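Local coordinates for protein dihydropteroate synthase (Anaplasma phagocytophilum, PDB 6UCZ) that probably catalyses, as a dihydropteroate synthase, the joining of p-aminobenzoate to hydroxymethyl-dihydropterin diphosphate in folate biosynthesis, at residues 237-242 with 253-258; 213-218 with 244-249; 30-35 with 273-278; 63-68 with 277-282. All blocks are in the same frame, centred on the assembly; numbering follows the deposited sequence.

Contact 1 of 4, residues 237-242 with 253-258. With PMM (pterin-6-yl-methyl-monophosphate), chain C.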
# COMPACT_ATOMS: atom_id res chain seq x y z
N GLY A 237 4.87 -1.93 -1.71
CA GLY A 237 4.81 -0.67 -2.43
C GLY A 237 6.19 -0.15 -2.79
O GLY A 237 6.77 0.68 -2.08
N HIS A 238 6.73 -0.66 -3.90
CA HIS A 238 8.06 -0.31 -4.37
C HIS A 238 8.05 0.76 -5.45
O HIS A 238 9.11 1.28 -5.79
CB HIS A 238 8.76 -1.56 -4.91
CG HIS A 238 8.03 -2.21 -6.06
ND1 HIS A 238 6.73 -2.65 -5.96
CD2 HIS A 238 8.42 -2.48 -7.33
CE1 HIS A 238 6.34 -3.16 -7.11
NE2 HIS A 238 7.35 -3.07 -7.96
N SER A 239 6.87 1.09 -5.98
CA SER A 239 6.77 1.82 -7.24
C SER A 239 7.38 3.22 -7.15
O SER A 239 6.94 4.04 -6.34
CB SER A 239 5.31 1.89 -7.66
OG SER A 239 5.20 2.52 -8.92
N ARG A 240 8.38 3.49 -7.99
CA ARG A 240 9.04 4.78 -8.11
C ARG A 240 9.75 5.21 -6.82
O ARG A 240 10.18 6.36 -6.72
CB ARG A 240 8.07 5.89 -8.53
CG ARG A 240 7.31 5.63 -9.85
CD ARG A 240 6.39 6.80 -10.16
NE ARG A 240 5.67 6.59 -11.41
CZ ARG A 240 4.73 7.40 -11.88
NH1 ARG A 240 4.39 8.48 -11.20
NH2 ARG A 240 4.14 7.12 -13.03
N LYS A 241 9.95 4.31 -5.87
CA LYS A 241 10.50 4.68 -4.56
C LYS A 241 11.98 5.03 -4.67
O LYS A 241 12.69 4.62 -5.60
CB LYS A 241 10.28 3.55 -3.56
CG LYS A 241 8.78 3.34 -3.17
CD LYS A 241 8.52 3.92 -1.81
CE LYS A 241 7.04 4.05 -1.41
NZ LYS A 241 6.55 2.84 -0.78
N SER A 242 12.46 5.81 -3.69
CA SER A 242 13.84 6.27 -3.73
C SER A 242 14.84 5.12 -3.67
O SER A 242 16.01 5.33 -3.99
CB SER A 242 14.09 7.26 -2.59
OG SER A 242 13.96 6.61 -1.35
N GLU A 253 12.09 8.28 -14.55
CA GLU A 253 12.27 7.12 -15.41
C GLU A 253 12.11 5.80 -14.65
O GLU A 253 12.59 4.77 -15.10
CB GLU A 253 13.64 7.17 -16.08
CG GLU A 253 13.93 8.47 -16.80
CD GLU A 253 12.91 8.74 -17.89
OE1 GLU A 253 12.46 7.77 -18.54
OE2 GLU A 253 12.55 9.92 -18.09
N ARG A 254 11.38 5.80 -13.53
CA ARG A 254 11.43 4.65 -12.65
C ARG A 254 10.36 3.60 -12.92
O ARG A 254 10.41 2.52 -12.31
CB ARG A 254 11.33 5.08 -11.18
CG ARG A 254 12.62 5.74 -10.67
CD ARG A 254 12.52 6.08 -9.16
NE ARG A 254 13.75 6.69 -8.68
CZ ARG A 254 13.85 7.40 -7.57
NH1 ARG A 254 12.77 7.59 -6.81
NH2 ARG A 254 15.02 7.92 -7.21
N ASP A 255 9.41 3.86 -13.82
CA ASP A 255 8.33 2.88 -14.02
C ASP A 255 8.85 1.57 -14.63
O ASP A 255 8.44 0.48 -14.21
CB ASP A 255 7.23 3.50 -14.88
CG ASP A 255 6.29 4.41 -14.06
OD1 ASP A 255 6.18 4.21 -12.83
OD2 ASP A 255 5.68 5.33 -14.64
N VAL A 256 9.78 1.64 -15.58
CA VAL A 256 10.33 0.42 -16.18
C VAL A 256 11.16 -0.33 -15.14
O VAL A 256 10.95 -1.55 -14.95
CB VAL A 256 11.12 0.72 -17.46
CG1 VAL A 256 11.83 -0.52 -17.93
CG2 VAL A 256 10.19 1.22 -18.54
N PRO A 257 12.11 0.31 -14.43
CA PRO A 257 12.78 -0.41 -13.33
C PRO A 257 11.82 -0.96 -12.29
O PRO A 257 12.05 -2.05 -11.75
CB PRO A 257 13.71 0.66 -12.73
CG PRO A 257 14.01 1.56 -13.87
CD PRO A 257 12.73 1.63 -14.66
N THR A 258 10.75 -0.23 -11.98
CA THR A 258 9.75 -0.76 -11.05
C THR A 258 9.18 -2.07 -11.55
O THR A 258 9.07 -3.05 -10.79
CB THR A 258 8.65 0.28 -10.83
OG1 THR A 258 9.21 1.40 -10.13
CG2 THR A 258 7.45 -0.28 -10.03
N5 PMM C . 3.71 3.99 0.09
C6 PMM C . 3.17 5.21 0.05
C7 PMM C . 1.85 5.42 0.43
N8 PMM C . 1.04 4.45 0.89
N1 PMM C . 0.76 2.25 1.38
C2 PMM C . 1.25 1.01 1.46
N2 PMM C . 0.48 0.02 1.92
N3 PMM C . 2.53 0.69 1.10
C4 PMM C . 3.47 1.59 0.64
O4 PMM C . 4.61 1.23 0.37
C4A PMM C . 2.96 2.97 0.54
C8A PMM C . 1.60 3.24 0.93
C9 PMM C . 4.08 6.33 -0.39
O10 PMM C . 4.35 6.20 -1.80
PA PMM C . 3.73 7.22 -2.90
O1P PMM C . 4.45 6.84 -4.21
O2P PMM C . 4.18 8.62 -2.53
O3P PMM C . 2.25 7.06 -2.97
O HOH W 1 5.04 2.23 -11.67
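The Asp255 carboxylate meets the edge of the Arg240 guanidinium, their planes turned 39° apart. The grip is side-on: Arg240 NE reaches Asp255 OD1 at 2.8 Å in a nearly straight salt bridge, and Arg240 NH2 takes the syn lone pair of Asp255 OD2 at 2.9 Å. Lys241 O lies over one face of the Arg254 guanidinium, and Arg240 O at its edge accepts from Arg254 NH1 (2.9 Å), which stands above that carbonyl's plane. At the His238 ring edge, NE2 makes a weak bond to Thr258 O; its stronger partner is Ser262. These groups belong to the loop after strand 235-236 of a TIM barrel and to the start of helix 255-267; the loop turns as a type II beta turn from His238 to Lys241. With its OG1 beside its backbone N (chi1 -67°), Thr258 accepts from Arg240 N at 3.1 Å, while its CG2 packs on Ser239 CA at 3.6 Å. One water joins Ser239 OG to Asp255 OD1; Ser239 OG also hydrogen-bonds His276 ND1. From the turn, the Lys241 chain bends at chi2 and chi4 toward the ligand, where NZ donates to the pterin N5 at 3.2 Å and also binds Leu208 O.

Contact 2 of 4, residues 213-218 with 244-249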
# COMPACT_ATOMS: atom_id res chain seq x y z
N LEU A 213 16.70 3.11 4.20
CA LEU A 213 17.57 3.56 3.14
C LEU A 213 17.53 2.56 1.98
O LEU A 213 17.14 1.40 2.17
CB LEU A 213 18.99 3.76 3.66
CG LEU A 213 19.10 4.95 4.60
CD1 LEU A 213 20.48 5.02 5.22
CD2 LEU A 213 18.77 6.24 3.87
N PRO A 214 17.92 2.99 0.78
CA PRO A 214 17.80 2.08 -0.39
C PRO A 214 18.36 0.68 -0.19
O PRO A 214 17.67 -0.29 -0.53
CB PRO A 214 18.55 2.84 -1.49
CG PRO A 214 18.39 4.27 -1.14
CD PRO A 214 18.38 4.33 0.40
N GLU A 215 19.56 0.53 0.37
CA GLU A 215 20.13 -0.80 0.59
C GLU A 215 19.20 -1.67 1.43
O GLU A 215 19.06 -2.87 1.17
CB GLU A 215 21.49 -0.69 1.26
CG GLU A 215 22.53 0.04 0.42
CD GLU A 215 22.47 1.56 0.60
OE1 GLU A 215 23.48 2.22 0.24
OE2 GLU A 215 21.45 2.09 1.10
N TYR A 216 18.60 -1.10 2.48
CA TYR A 216 17.71 -1.89 3.34
C TYR A 216 16.41 -2.24 2.62
O TYR A 216 15.88 -3.33 2.81
CB TYR A 216 17.42 -1.14 4.64
CG TYR A 216 18.65 -0.94 5.50
CD1 TYR A 216 19.26 -2.01 6.14
CD2 TYR A 216 19.18 0.33 5.69
CE1 TYR A 216 20.41 -1.81 6.94
CE2 TYR A 216 20.31 0.54 6.48
CZ TYR A 216 20.92 -0.53 7.10
OH TYR A 216 22.04 -0.30 7.89
N SER A 217 15.87 -1.31 1.82
CA SER A 217 14.64 -1.59 1.09
C SER A 217 14.85 -2.70 0.07
O SER A 217 13.96 -3.54 -0.13
CB SER A 217 14.12 -0.34 0.40
OG SER A 217 13.59 0.57 1.35
N TRP A 218 16.01 -2.73 -0.59
CA TRP A 218 16.30 -3.85 -1.49
C TRP A 218 16.44 -5.15 -0.72
O TRP A 218 15.97 -6.20 -1.17
CB TRP A 218 17.58 -3.57 -2.32
CG TRP A 218 17.30 -2.64 -3.44
CD1 TRP A 218 17.57 -1.30 -3.49
CD2 TRP A 218 16.65 -2.97 -4.66
NE1 TRP A 218 17.12 -0.77 -4.68
CE2 TRP A 218 16.55 -1.78 -5.42
CE3 TRP A 218 16.13 -4.16 -5.20
CZ2 TRP A 218 15.96 -1.75 -6.68
CZ3 TRP A 218 15.53 -4.12 -6.45
CH2 TRP A 218 15.46 -2.93 -7.18
N PHE A 244 15.21 3.08 -5.78
CA PHE A 244 15.77 3.01 -7.13
C PHE A 244 16.85 4.05 -7.37
O PHE A 244 17.46 4.03 -8.44
CB PHE A 244 14.67 3.15 -8.18
CG PHE A 244 13.78 1.95 -8.26
CD1 PHE A 244 14.15 0.84 -9.02
CD2 PHE A 244 12.61 1.89 -7.52
CE1 PHE A 244 13.33 -0.30 -9.09
CE2 PHE A 244 11.81 0.76 -7.56
CZ PHE A 244 12.18 -0.34 -8.36
N SER A 245 17.11 4.96 -6.44
CA SER A 245 18.26 5.83 -6.61
C SER A 245 19.57 5.06 -6.51
O SER A 245 20.61 5.57 -6.92
CB SER A 245 18.25 6.95 -5.57
OG SER A 245 18.57 6.40 -4.30
N LEU A 246 19.52 3.84 -5.96
CA LEU A 246 20.72 3.03 -5.78
C LEU A 246 21.20 2.45 -7.12
O LEU A 246 22.40 2.44 -7.41
CB LEU A 246 20.41 1.91 -4.78
CG LEU A 246 21.58 1.10 -4.26
CD1 LEU A 246 22.53 2.01 -3.49
CD2 LEU A 246 21.05 -0.03 -3.38
N ILE A 247 20.27 1.92 -7.92
CA ILE A 247 20.46 1.83 -9.36
C ILE A 247 20.31 3.25 -9.86
O ILE A 247 19.17 3.68 -10.03
CB ILE A 247 19.39 1.00 -10.09
CG1 ILE A 247 18.79 -0.10 -9.23
CG2 ILE A 247 19.96 0.50 -11.44
CD1 ILE A 247 19.55 -1.36 -9.33
N PRO A 248 21.36 3.98 -10.15
CA PRO A 248 21.15 5.35 -10.62
C PRO A 248 20.04 5.41 -11.67
O PRO A 248 20.28 5.29 -12.87
CB PRO A 248 22.53 5.75 -11.17
CG PRO A 248 23.17 4.45 -11.54
CD PRO A 248 22.63 3.40 -10.60
N VAL A 249 18.79 5.50 -11.19
CA VAL A 249 17.62 5.75 -12.02
C VAL A 249 16.85 6.90 -11.37
O VAL A 249 16.31 6.74 -10.27
CB VAL A 249 16.70 4.52 -12.17
CG1 VAL A 249 15.48 4.88 -13.02
CG2 VAL A 249 17.45 3.33 -12.77
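Trp218 directs the edge of its six-membered ring at the face of Phe244 in a T-shaped pair, with ring centroids 5.4 Å apart and planes at 79°. Trp218 CZ2 and CH2 lead, both 3.9 Å from Phe244 CE1. Nearer the root of the indole, Trp218 CD1 touches Leu246 CD2 at 3.7 Å, the two side chains sliding past each other in opposite directions. Leu246 meets three residues of the helix: besides Trp218, its CB rests on Pro214 CB at 3.9 Å, and its other methyl, CD1, lies 3.9 Å from Glu215 OE1, where the glutamate chain crosses it at about a right angle. Its CG is turned opposite the backbone N (chi1 -169°), which carries both methyls out over the helix. Pro214 CG also approaches Ser245 OG, whose hydrogen bond goes to Ser242 O. In the TIM barrel this joins the first turn of helix 214-222 to the 3-10 turn and following loop that lead from strand 235-236 to helix 255-267. The contact is apolar and largely at the surface, with Phe244 its buried member. In the second shell, Trp218 NE1 hydrogen-bonds Met243 O, which helps to hold the indole's rotation, while Pro257 and Thr258 of helix 255-267 pack against Phe244 and Leu261 against Trp218. Within helix 214-222, Trp218 N bonds to Pro214 O at 3.0 Å.

Contact 3 of 4, residues 30-35 with 273-278. With PMM (pterin-6-yl-methyl-monophosphate), chain C.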
# COMPACT_ATOMS: atom_id res chain seq x y z
N THR A 30 -1.09 -12.57 -7.97
CA THR A 30 -0.74 -11.22 -7.52
C THR A 30 -1.73 -10.19 -8.06
O THR A 30 -2.04 -10.18 -9.25
CB THR A 30 0.68 -10.88 -7.98
OG1 THR A 30 1.59 -11.83 -7.42
CG2 THR A 30 1.07 -9.48 -7.59
N LYS A 31 -2.26 -9.35 -7.16
CA LYS A 31 -3.20 -8.32 -7.55
C LYS A 31 -2.51 -6.97 -7.75
O LYS A 31 -1.57 -6.63 -7.03
CB LYS A 31 -4.31 -8.18 -6.50
CG LYS A 31 -5.29 -9.37 -6.51
CD LYS A 31 -6.42 -9.14 -5.51
CE LYS A 31 -7.43 -10.29 -5.50
NZ LYS A 31 -8.14 -10.48 -6.79
N ILE A 32 -2.97 -6.22 -8.75
CA ILE A 32 -2.44 -4.90 -9.07
C ILE A 32 -3.25 -3.86 -8.30
O ILE A 32 -4.46 -3.72 -8.51
CB ILE A 32 -2.51 -4.61 -10.57
CG1 ILE A 32 -1.73 -5.67 -11.36
CG2 ILE A 32 -1.95 -3.22 -10.85
CD1 ILE A 32 -1.89 -5.54 -12.86
N VAL A 33 -2.57 -3.11 -7.44
CA VAL A 33 -3.18 -2.02 -6.68
C VAL A 33 -2.71 -0.72 -7.33
O VAL A 33 -1.57 -0.29 -7.13
CB VAL A 33 -2.81 -2.09 -5.20
CG1 VAL A 33 -3.46 -0.95 -4.42
CG2 VAL A 33 -3.19 -3.45 -4.63
N GLY A 34 -3.60 -0.10 -8.11
CA GLY A 34 -3.25 1.13 -8.79
C GLY A 34 -3.34 2.33 -7.86
O GLY A 34 -4.33 2.50 -7.14
N ILE A 35 -2.32 3.17 -7.89
CA ILE A 35 -2.22 4.32 -7.00
C ILE A 35 -3.00 5.48 -7.60
O ILE A 35 -2.77 5.88 -8.75
CB ILE A 35 -0.75 4.71 -6.76
CG1 ILE A 35 -0.01 3.59 -6.03
CG2 ILE A 35 -0.64 6.05 -6.01
CD1 ILE A 35 1.52 3.76 -6.06
N LEU A 273 0.64 -5.67 -5.27
CA LEU A 273 1.67 -4.71 -5.66
C LEU A 273 1.03 -3.35 -5.83
O LEU A 273 0.09 -3.19 -6.62
CB LEU A 273 2.36 -5.13 -6.96
CG LEU A 273 3.13 -6.44 -6.94
CD1 LEU A 273 3.77 -6.70 -8.31
CD2 LEU A 273 4.20 -6.38 -5.84
N ARG A 274 1.52 -2.36 -5.08
CA ARG A 274 0.98 -1.00 -5.11
C ARG A 274 1.85 -0.18 -6.05
O ARG A 274 3.02 0.09 -5.75
CB ARG A 274 0.96 -0.43 -3.68
CG ARG A 274 0.29 0.91 -3.54
CD ARG A 274 0.35 1.44 -2.07
NE ARG A 274 -0.27 2.76 -2.01
CZ ARG A 274 0.37 3.90 -2.28
NH1 ARG A 274 1.66 3.89 -2.60
NH2 ARG A 274 -0.28 5.05 -2.22
N VAL A 275 1.29 0.20 -7.20
CA VAL A 275 2.09 0.66 -8.33
C VAL A 275 1.42 1.86 -8.99
O VAL A 275 0.20 2.03 -8.92
CB VAL A 275 2.30 -0.46 -9.38
CG1 VAL A 275 3.13 -1.59 -8.80
CG2 VAL A 275 0.93 -0.97 -9.91
N HIS A 276 2.25 2.68 -9.64
CA HIS A 276 1.73 3.78 -10.46
C HIS A 276 1.33 3.30 -11.85
O HIS A 276 0.25 3.64 -12.35
CB HIS A 276 2.76 4.90 -10.55
CG HIS A 276 3.14 5.48 -9.21
ND1 HIS A 276 4.11 4.93 -8.41
CD2 HIS A 276 2.65 6.55 -8.54
CE1 HIS A 276 4.22 5.64 -7.30
NE2 HIS A 276 3.34 6.63 -7.35
N ASP A 277 2.19 2.52 -12.51
CA ASP A 277 1.94 2.09 -13.89
C ASP A 277 1.31 0.70 -13.87
O ASP A 277 2.01 -0.31 -13.72
CB ASP A 277 3.21 2.11 -14.72
CG ASP A 277 2.92 1.90 -16.19
OD1 ASP A 277 2.02 1.09 -16.51
OD2 ASP A 277 3.57 2.55 -17.02
N VAL A 278 -0.00 0.66 -14.07
CA VAL A 278 -0.76 -0.58 -13.99
C VAL A 278 -0.52 -1.45 -15.23
O VAL A 278 -0.46 -2.69 -15.13
CB VAL A 278 -2.25 -0.25 -13.80
CG1 VAL A 278 -3.13 -1.38 -14.26
CG2 VAL A 278 -2.51 0.13 -12.31
N5 PMM C . 3.71 3.99 0.09
C6 PMM C . 3.17 5.21 0.05
C7 PMM C . 1.85 5.42 0.43
N8 PMM C . 1.04 4.45 0.89
N1 PMM C . 0.76 2.25 1.38
C2 PMM C . 1.25 1.01 1.46
N2 PMM C . 0.48 0.02 1.92
N3 PMM C . 2.53 0.69 1.10
C4 PMM C . 3.47 1.59 0.64
O4 PMM C . 4.61 1.23 0.37
C4A PMM C . 2.96 2.97 0.54
C8A PMM C . 1.60 3.24 0.93
C9 PMM C . 4.08 6.33 -0.39
O10 PMM C . 4.35 6.20 -1.80
PA PMM C . 3.73 7.22 -2.90
O1P PMM C . 4.45 6.84 -4.21
O2P PMM C . 4.18 8.62 -2.53
O3P PMM C . 2.25 7.06 -2.97
O HOH W 2 -1.14 5.84 -10.87
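Ile35 and Arg274 pack tightly on the side of the sheet that faces the ligand. The arginine is extended from CG to NE (chi1 -174°), with a turn about the last torsion (chi4 -85°) that sets the guanidinium between two layers: Ile35 CG1 over one face, and the pterin over the other, its N8 3.3 Å from Arg274 CZ. Arg274 NH1 donates to phosphate O3P at 3.2 Å, and NH2 adds a weak bond to the same oxygen; Asp71 holds NE and Asp114 holds NH2 in salt bridges. The methyl Ile35 CD1 sits over the centre of the His276 ring in a CH-pi contact, 3.6 Å from its centroid, while phosphate O1P lies at the ring edge and ND1 is hydrogen-bonded to Ser239 OG. On the other face, Ile32 CG2 touches both Val275 CG2 (3.8 Å) and Val278 CG2 (3.7 Å). Against these buried groups, Lys31 leads its amine away, and a water bridges Ile35 O and His276 O just past the end of strand 272-275. Four backbone bonds, such as Val33 N to Leu273 O at 2.8 Å, join the two strands in parallel register. This is the seam between first and last strands that closes a TIM barrel, here lining the pterin-phosphate pocket.

Contact 4 of 4, residues 63-68 with 277-282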
# COMPACT_ATOMS: atom_id res chain seq x y z
N ILE A 63 -8.55 1.47 -14.28
CA ILE A 63 -9.47 0.35 -14.51
C ILE A 63 -9.23 -0.27 -15.88
O ILE A 63 -9.07 -1.49 -16.01
CB ILE A 63 -10.92 0.83 -14.36
CG1 ILE A 63 -11.19 1.21 -12.90
CG2 ILE A 63 -11.90 -0.21 -14.86
CD1 ILE A 63 -12.46 1.95 -12.69
N GLU A 64 -9.20 0.56 -16.92
CA GLU A 64 -9.12 0.03 -18.28
C GLU A 64 -7.79 -0.67 -18.54
O GLU A 64 -7.70 -1.54 -19.42
CB GLU A 64 -9.38 1.14 -19.30
CG GLU A 64 -9.43 0.64 -20.75
CD GLU A 64 -10.56 -0.38 -20.98
OE1 GLU A 64 -11.58 -0.33 -20.26
OE2 GLU A 64 -10.41 -1.23 -21.89
N HIS A 65 -6.73 -0.28 -17.84
CA HIS A 65 -5.43 -0.90 -18.02
C HIS A 65 -5.20 -2.09 -17.11
O HIS A 65 -4.07 -2.59 -17.05
CB HIS A 65 -4.30 0.11 -17.83
CG HIS A 65 -4.17 1.07 -18.98
ND1 HIS A 65 -4.71 2.33 -18.96
CD2 HIS A 65 -3.58 0.93 -20.19
CE1 HIS A 65 -4.45 2.94 -20.10
NE2 HIS A 65 -3.76 2.10 -20.87
N GLY A 66 -6.21 -2.53 -16.37
CA GLY A 66 -6.16 -3.81 -15.69
C GLY A 66 -5.97 -3.80 -14.18
O GLY A 66 -5.60 -4.85 -13.63
N ALA A 67 -6.19 -2.67 -13.51
CA ALA A 67 -6.07 -2.65 -12.06
C ALA A 67 -7.08 -3.59 -11.43
O ALA A 67 -8.23 -3.70 -11.88
CB ALA A 67 -6.28 -1.23 -11.52
N ASP A 68 -6.64 -4.31 -10.40
CA ASP A 68 -7.53 -5.10 -9.56
C ASP A 68 -8.12 -4.29 -8.42
O ASP A 68 -9.25 -4.56 -7.99
CB ASP A 68 -6.76 -6.30 -9.01
CG ASP A 68 -6.23 -7.20 -10.12
OD1 ASP A 68 -7.06 -7.72 -10.90
OD2 ASP A 68 -4.99 -7.33 -10.26
N ASP A 277 2.19 2.52 -12.51
CA ASP A 277 1.94 2.09 -13.89
C ASP A 277 1.31 0.70 -13.87
O ASP A 277 2.01 -0.31 -13.72
CB ASP A 277 3.21 2.11 -14.72
CG ASP A 277 2.92 1.90 -16.19
OD1 ASP A 277 2.02 1.09 -16.51
OD2 ASP A 277 3.57 2.55 -17.02
N VAL A 278 -0.00 0.66 -14.07
CA VAL A 278 -0.76 -0.58 -13.99
C VAL A 278 -0.52 -1.45 -15.23
O VAL A 278 -0.46 -2.69 -15.13
CB VAL A 278 -2.25 -0.25 -13.80
CG1 VAL A 278 -3.13 -1.38 -14.26
CG2 VAL A 278 -2.51 0.13 -12.31
N LYS A 279 -0.36 -0.83 -16.40
CA LYS A 279 -0.09 -1.58 -17.63
C LYS A 279 1.22 -2.37 -17.53
O LYS A 279 1.25 -3.58 -17.79
CB LYS A 279 -0.05 -0.63 -18.83
CG LYS A 279 0.00 -1.33 -20.20
CD LYS A 279 0.29 -0.35 -21.33
CE LYS A 279 0.58 -1.08 -22.65
NZ LYS A 279 1.01 -0.16 -23.75
N LEU A 280 2.31 -1.71 -17.13
CA LEU A 280 3.58 -2.41 -17.00
C LEU A 280 3.50 -3.50 -15.94
O LEU A 280 4.10 -4.57 -16.10
CB LEU A 280 4.69 -1.42 -16.65
CG LEU A 280 5.19 -0.53 -17.78
CD1 LEU A 280 6.31 0.36 -17.25
CD2 LEU A 280 5.67 -1.39 -18.96
N THR A 281 2.78 -3.25 -14.85
CA THR A 281 2.67 -4.25 -13.80
C THR A 281 1.91 -5.48 -14.29
O THR A 281 2.23 -6.61 -13.91
CB THR A 281 2.00 -3.67 -12.55
OG1 THR A 281 2.68 -2.46 -12.17
CG2 THR A 281 2.11 -4.64 -11.39
N GLY A 282 0.88 -5.27 -15.10
CA GLY A 282 0.21 -6.42 -15.70
C GLY A 282 1.17 -7.26 -16.52
O GLY A 282 1.18 -8.49 -16.42
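A Schellman motif ends helix 52-64 at Gly66, and its loop meets the first turn of helix 278-290 where His65 and Ala67 close round one valine. Val278 CG1, opposite its backbone N (chi1 157°), points into the crook of the turn, 3.2 Å from His65 O and 3.4 Å from Ala67 N. The other methyl, Val278 CG2, lies alongside Ala67 CB at 4.1 Å. Beside this pair, the His65 ring approaches the base of Lys279 obliquely, CD2 to CB at 4.1 Å, while the extended lysine leads its amine away. His65 ND1 turns back to Asp61 O. Gly66 has a phi of 106°, the C-prime conformation; its N bonds to Ile63 O at 3.1 Å, and Ala67 N to Leu62 O, as the helix stops. On the other segment, Asp277 is the N-cap: its OD1 takes Leu280 N at 2.9 Å in an almost straight bond that arrives from above the carboxylate plane. Asp277 O is held from opposite faces by Thr281 N and by Thr281 OG1 (2.7 Å). The C-terminal end of one outer helix thus abuts the N-terminal end of another. On the barrel side lies strand 31-37, where Thr281 touches Ile32 and Asp68 OD2 accepts from Ile32 N as the chain enters strand 69-73. Leu280 packs on Asp255 and Ala259 of helix 255-267.

Contact 3 is the buried one, strand on strand at the barrel's heart; contact 2 lies at the surface, and contacts 1 and 4 are intermediate. Contacts 3 and 4 share Asp277 and Val278. Contact 1 joins contact 3 through Ser239 and His276, and both reach the ligand, contact 1 through Lys241 at N5, contact 3 through Arg274 over the pterin and at the phosphate. Contacts 1 and 2 meet as Phe244 packs on His238 O and Thr258, and by a probable hydrogen bond from Arg254 NE to Val249 O. Chemistry follows place: charged and polar bonds in contact 1, backbone bonds, stacking and arginine-phosphate bonds in contact 3, and apolar packing between outer helices and loops in 2 and 4.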